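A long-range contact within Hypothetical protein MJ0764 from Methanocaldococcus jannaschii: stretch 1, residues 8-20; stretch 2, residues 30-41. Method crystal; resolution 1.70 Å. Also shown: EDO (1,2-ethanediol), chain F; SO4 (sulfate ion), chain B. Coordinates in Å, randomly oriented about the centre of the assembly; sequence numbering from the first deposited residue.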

# COMPACT_ATOMS: atom_id res chain seq x y z
N GLU A 8 -8.99 9.16 -3.03
CA GLU A 8 -7.88 10.11 -3.01
C GLU A 8 -7.32 10.23 -1.60
O GLU A 8 -8.08 10.18 -0.62
CB GLU A 8 -8.31 11.49 -3.52
CG GLU A 8 -8.80 11.52 -4.94
CD GLU A 8 -9.58 12.76 -5.25
OE1 GLU A 8 -10.00 13.48 -4.30
OE2 GLU A 8 -9.77 13.07 -6.46
N PHE A 9 -5.98 10.30 -1.53
CA PHE A 9 -5.25 10.53 -0.31
C PHE A 9 -4.55 11.89 -0.38
O PHE A 9 -4.17 12.36 -1.47
CB PHE A 9 -4.31 9.37 0.04
CG PHE A 9 -3.10 9.19 -0.90
CD1 PHE A 9 -1.94 9.93 -0.73
CD2 PHE A 9 -3.14 8.25 -1.90
CE1 PHE A 9 -0.85 9.73 -1.56
CE2 PHE A 9 -2.05 8.06 -2.76
CZ PHE A 9 -0.91 8.80 -2.58
N LYS A 10 -4.41 12.54 0.77
CA LYS A 10 -3.82 13.87 0.81
C LYS A 10 -2.32 13.85 0.51
O LYS A 10 -1.58 13.12 1.14
CB LYS A 10 -4.03 14.50 2.20
CG LYS A 10 -3.70 15.97 2.29
CD LYS A 10 -4.32 16.59 3.56
CE LYS A 10 -4.48 18.09 3.41
NZ LYS A 10 -5.01 18.72 4.66
N ARG A 11 -1.90 14.64 -0.48
CA ARG A 11 -0.48 14.78 -0.84
C ARG A 11 0.18 15.91 -0.09
O ARG A 11 -0.43 16.94 0.20
CB ARG A 11 -0.33 15.09 -2.31
CG ARG A 11 -0.81 13.97 -3.19
CD ARG A 11 -0.78 14.37 -4.62
NE ARG A 11 -1.93 15.21 -4.94
CZ ARG A 11 -1.87 16.42 -5.48
NH1 ARG A 11 -0.70 16.98 -5.78
NH2 ARG A 11 -2.99 17.08 -5.73
N ASP A 12 1.46 15.71 0.20
CA ASP A 12 2.27 16.73 0.78
C ASP A 12 1.66 17.31 2.03
O ASP A 12 1.84 18.46 2.30
CB ASP A 12 2.54 17.84 -0.25
CG ASP A 12 3.10 17.30 -1.54
OD1 ASP A 12 3.99 16.43 -1.46
OD2 ASP A 12 2.64 17.75 -2.62
N ALA A 13 0.95 16.49 2.82
CA ALA A 13 0.42 16.95 4.09
C ALA A 13 1.53 17.31 5.06
O ALA A 13 2.55 16.62 5.14
CB ALA A 13 -0.44 15.91 4.71
N LYS A 14 1.31 18.38 5.80
CA LYS A 14 2.22 18.84 6.84
C LYS A 14 1.55 18.80 8.21
O LYS A 14 2.14 19.17 9.21
CB LYS A 14 2.74 20.24 6.53
CG LYS A 14 3.40 20.38 5.16
CD LYS A 14 4.54 19.39 4.94
N THR A 15 0.32 18.27 8.28
CA THR A 15 -0.38 18.12 9.52
C THR A 15 -0.66 16.66 9.77
O THR A 15 -0.45 15.82 8.90
CB THR A 15 -1.70 18.90 9.49
OG1 THR A 15 -2.55 18.36 8.49
CG2 THR A 15 -1.44 20.37 9.21
N LYS A 16 -1.14 16.36 10.98
CA LYS A 16 -1.59 15.02 11.30
C LYS A 16 -2.80 14.65 10.45
O LYS A 16 -3.83 15.35 10.47
CB LYS A 16 -1.93 14.89 12.79
CG LYS A 16 -2.24 13.48 13.18
CD LYS A 16 -2.28 13.26 14.69
CE LYS A 16 -2.66 11.81 15.00
NZ LYS A 16 -2.84 11.50 16.47
N VAL A 17 -2.68 13.53 9.74
CA VAL A 17 -3.70 13.03 8.82
C VAL A 17 -3.88 11.55 9.14
O VAL A 17 -2.90 10.81 9.17
CB VAL A 17 -3.17 13.15 7.36
CG1 VAL A 17 -3.98 12.37 6.41
CG2 VAL A 17 -3.05 14.60 6.94
N VAL A 18 -5.11 11.13 9.42
CA VAL A 18 -5.48 9.71 9.52
C VAL A 18 -6.65 9.41 8.58
O VAL A 18 -7.83 9.58 8.94
CB VAL A 18 -5.80 9.27 10.97
CG1 VAL A 18 -6.17 7.80 11.02
CG2 VAL A 18 -4.61 9.54 11.88
N GLU A 19 -6.32 8.94 7.39
CA GLU A 19 -7.30 8.69 6.33
C GLU A 19 -7.64 7.22 6.19
O GLU A 19 -6.86 6.43 5.63
CB GLU A 19 -6.78 9.23 4.98
CG GLU A 19 -6.57 10.69 5.01
CD GLU A 19 -6.15 11.28 3.69
OE1 GLU A 19 -5.14 10.81 3.09
OE2 GLU A 19 -6.77 12.28 3.31
N LYS A 20 -8.83 6.86 6.66
CA LYS A 20 -9.32 5.49 6.61
C LYS A 20 -10.09 5.36 5.33
O LYS A 20 -11.29 5.58 5.30
CB LYS A 20 -10.16 5.21 7.83
CG LYS A 20 -9.28 5.24 9.09
CD LYS A 20 -10.03 4.83 10.33
CE LYS A 20 -10.00 3.32 10.55
NZ LYS A 20 -10.95 2.86 11.61
N ASN A 30 -5.32 2.38 4.79
CA ASN A 30 -5.33 3.71 5.38
C ASN A 30 -4.08 4.47 4.99
O ASN A 30 -3.04 3.86 4.68
CB ASN A 30 -5.48 3.60 6.91
CG ASN A 30 -6.65 2.78 7.31
OD1 ASN A 30 -7.68 2.79 6.62
ND2 ASN A 30 -6.54 2.06 8.41
N HIS A 31 -4.17 5.81 5.00
CA HIS A 31 -3.05 6.68 4.74
C HIS A 31 -2.84 7.56 5.95
O HIS A 31 -3.77 8.20 6.43
CB HIS A 31 -3.34 7.50 3.52
CG HIS A 31 -2.33 8.57 3.26
ND1 HIS A 31 -2.65 9.90 3.34
CD2 HIS A 31 -1.02 8.51 2.96
CE1 HIS A 31 -1.58 10.63 3.06
NE2 HIS A 31 -0.58 9.80 2.81
N ILE A 32 -1.63 7.55 6.48
CA ILE A 32 -1.33 8.28 7.71
C ILE A 32 -0.11 9.21 7.51
O ILE A 32 0.89 8.82 6.94
CB ILE A 32 -1.09 7.33 8.91
CG1 ILE A 32 -2.33 6.44 9.11
CG2 ILE A 32 -0.80 8.13 10.16
CD1 ILE A 32 -2.20 5.41 10.09
N VAL A 33 -0.28 10.44 7.98
CA VAL A 33 0.80 11.39 8.13
C VAL A 33 0.91 11.81 9.56
O VAL A 33 -0.08 12.27 10.17
CB VAL A 33 0.60 12.62 7.21
CG1 VAL A 33 1.79 13.58 7.31
CG2 VAL A 33 0.41 12.15 5.80
N LEU A 34 2.12 11.67 10.10
CA LEU A 34 2.42 12.11 11.46
C LEU A 34 3.55 13.07 11.40
O LEU A 34 4.69 12.70 11.07
CB LEU A 34 2.82 10.92 12.35
CG LEU A 34 1.76 9.83 12.55
CD1 LEU A 34 2.35 8.76 13.43
CD2 LEU A 34 0.50 10.42 13.18
N PRO A 35 3.26 14.33 11.69
CA PRO A 35 4.33 15.27 11.96
C PRO A 35 5.20 14.85 13.16
O PRO A 35 4.79 14.04 14.00
CB PRO A 35 3.58 16.57 12.30
CG PRO A 35 2.27 16.41 11.63
CD PRO A 35 1.93 14.96 11.75
N ARG A 36 6.40 15.42 13.24
CA ARG A 36 7.27 15.15 14.37
C ARG A 36 6.54 15.39 15.68
O ARG A 36 5.94 16.44 15.87
CB ARG A 36 8.54 16.03 14.37
CG ARG A 36 9.61 15.47 15.27
CD ARG A 36 10.79 16.42 15.40
NE ARG A 36 11.48 16.59 14.12
CZ ARG A 36 12.56 15.92 13.73
NH1 ARG A 36 13.10 15.00 14.49
NH2 ARG A 36 13.09 16.19 12.57
N GLY A 37 6.67 14.42 16.59
CA GLY A 37 6.12 14.47 17.92
C GLY A 37 4.72 13.89 18.05
O GLY A 37 4.12 13.97 19.13
N GLU A 38 4.16 13.39 16.95
CA GLU A 38 2.83 12.83 17.00
C GLU A 38 2.94 11.34 17.06
O GLU A 38 3.96 10.74 16.67
CB GLU A 38 1.98 13.24 15.79
CG GLU A 38 1.85 14.77 15.59
CD GLU A 38 0.80 15.43 16.46
OE1 GLU A 38 -0.10 14.75 17.01
OE2 GLU A 38 0.89 16.68 16.60
N GLN A 39 1.85 10.70 17.49
CA GLN A 39 1.79 9.26 17.50
C GLN A 39 0.38 8.74 17.35
O GLN A 39 -0.57 9.47 17.59
CB GLN A 39 2.40 8.71 18.77
CG GLN A 39 1.70 9.06 20.05
CD GLN A 39 2.60 8.80 21.23
OE1 GLN A 39 3.64 9.43 21.34
NE2 GLN A 39 2.24 7.85 22.09
N MSE A 40 0.27 7.47 16.98
CA MSE A 40 -1.01 6.77 16.90
C MSE A 40 -1.37 6.09 18.24
O MSE A 40 -0.52 5.86 19.09
CB MSE A 40 -0.98 5.72 15.79
CG MSE A 40 -0.66 6.25 14.42
SE MSE A 40 -2.05 7.42 13.79
CE MSE A 40 -3.49 6.08 13.49
N PRO A 41 -2.65 5.72 18.42
CA PRO A 41 -3.03 5.04 19.66
C PRO A 41 -2.33 3.71 19.82
O PRO A 41 -2.11 3.00 18.82
CB PRO A 41 -4.55 4.84 19.49
CG PRO A 41 -4.94 5.96 18.59
CD PRO A 41 -3.82 5.95 17.57
C1 EDO F . -8.49 12.82 9.58
O1 EDO F . -7.23 12.87 10.26
C2 EDO F . -8.24 12.76 8.08
O2 EDO F . -7.08 13.52 7.75
S SO4 B . -10.39 -0.83 12.21
O1 SO4 B . -10.91 -2.03 11.55
O2 SO4 B . -10.38 0.28 11.25
O3 SO4 B . -11.21 -0.47 13.36
O4 SO4 B . -9.03 -1.08 12.67

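The contact is an antiparallel pairing of two β-strands, 17-20 and 30-35, reinforced on one face by a buried histidine that is hydrogen-bonded to a glutamate of the partner strand. The strand axes approach to 4.7 Å, and their N-to-C directions differ by 175°, close to the antiparallel ideal.

Backbone hydrogen bonds fix the register. Val17 N donates to Val33 O at 2.9 Å with an N-H...acceptor angle of 170°, and Val33 N returns a bond to Val17 O at 2.9 Å and 161°. Two residues along, Glu19 N to His31 O and His31 N to Glu19 O both measure 2.8 Å, at 164° and 162°. Between these two rings of paired bonds lies the non-hydrogen-bonded pair Val18 and Ile32. Ile32 CA also approaches Val17 O at 3.3 Å (angle at H 144°), a CA-H...O contact to the carbonyl that accepts from Val33 N. Val18 N, not engaged by the partner strand, donates instead to O1 of the ethanediol at 2.9 Å, at an angle of 165°.

Val17, Glu19, His31 and Val33 send their side chains to one face of the sheet. His31, which has the largest area covered by the opposite stretch, donates from ND1 to Glu19 OE1 at 2.7 Å and 151°; this oxygen lies at the ring edge, near its plane, as a bond to a ring nitrogen requires. The same OE1 accepts from Lys10 N at 3.0 Å and 164°, so one carboxylate oxygen ties the loop before the strand to the histidine. Phe9 CB sits over a face of the imidazole, 4.1 Å from its centroid and 27° off the ring normal. The two aromatic rings themselves meet obliquely, with planes at 47° and centroids 4.9 Å apart. Farther along this face, Val33 packs against Val17 (CB to CB, 3.8 Å) and Ala13 (Val33 CG2 to Ala13 CB, 4.0 Å).

On the face bearing Val18 and Ile32, the pair touches loosely, Val18 CG2 to Ile32 CG2 at 4.4 Å. Val18 CG2 comes closer to the SE atom of selenomethionine Met40, at 3.8 Å.

Beyond the paired strands, the extended Lys16 side chain, with all four chi angles t, runs past Leu34 (Lys16 CE to Leu34 CD2, 3.9 Å) and ends in a hydrogen bond from Lys16 NZ to Gln39 O at 3.2 Å. Its charge is near that of Glu38, but the 4.3 Å from Lys16 NZ to Glu38 OE1 is beyond a salt bridge.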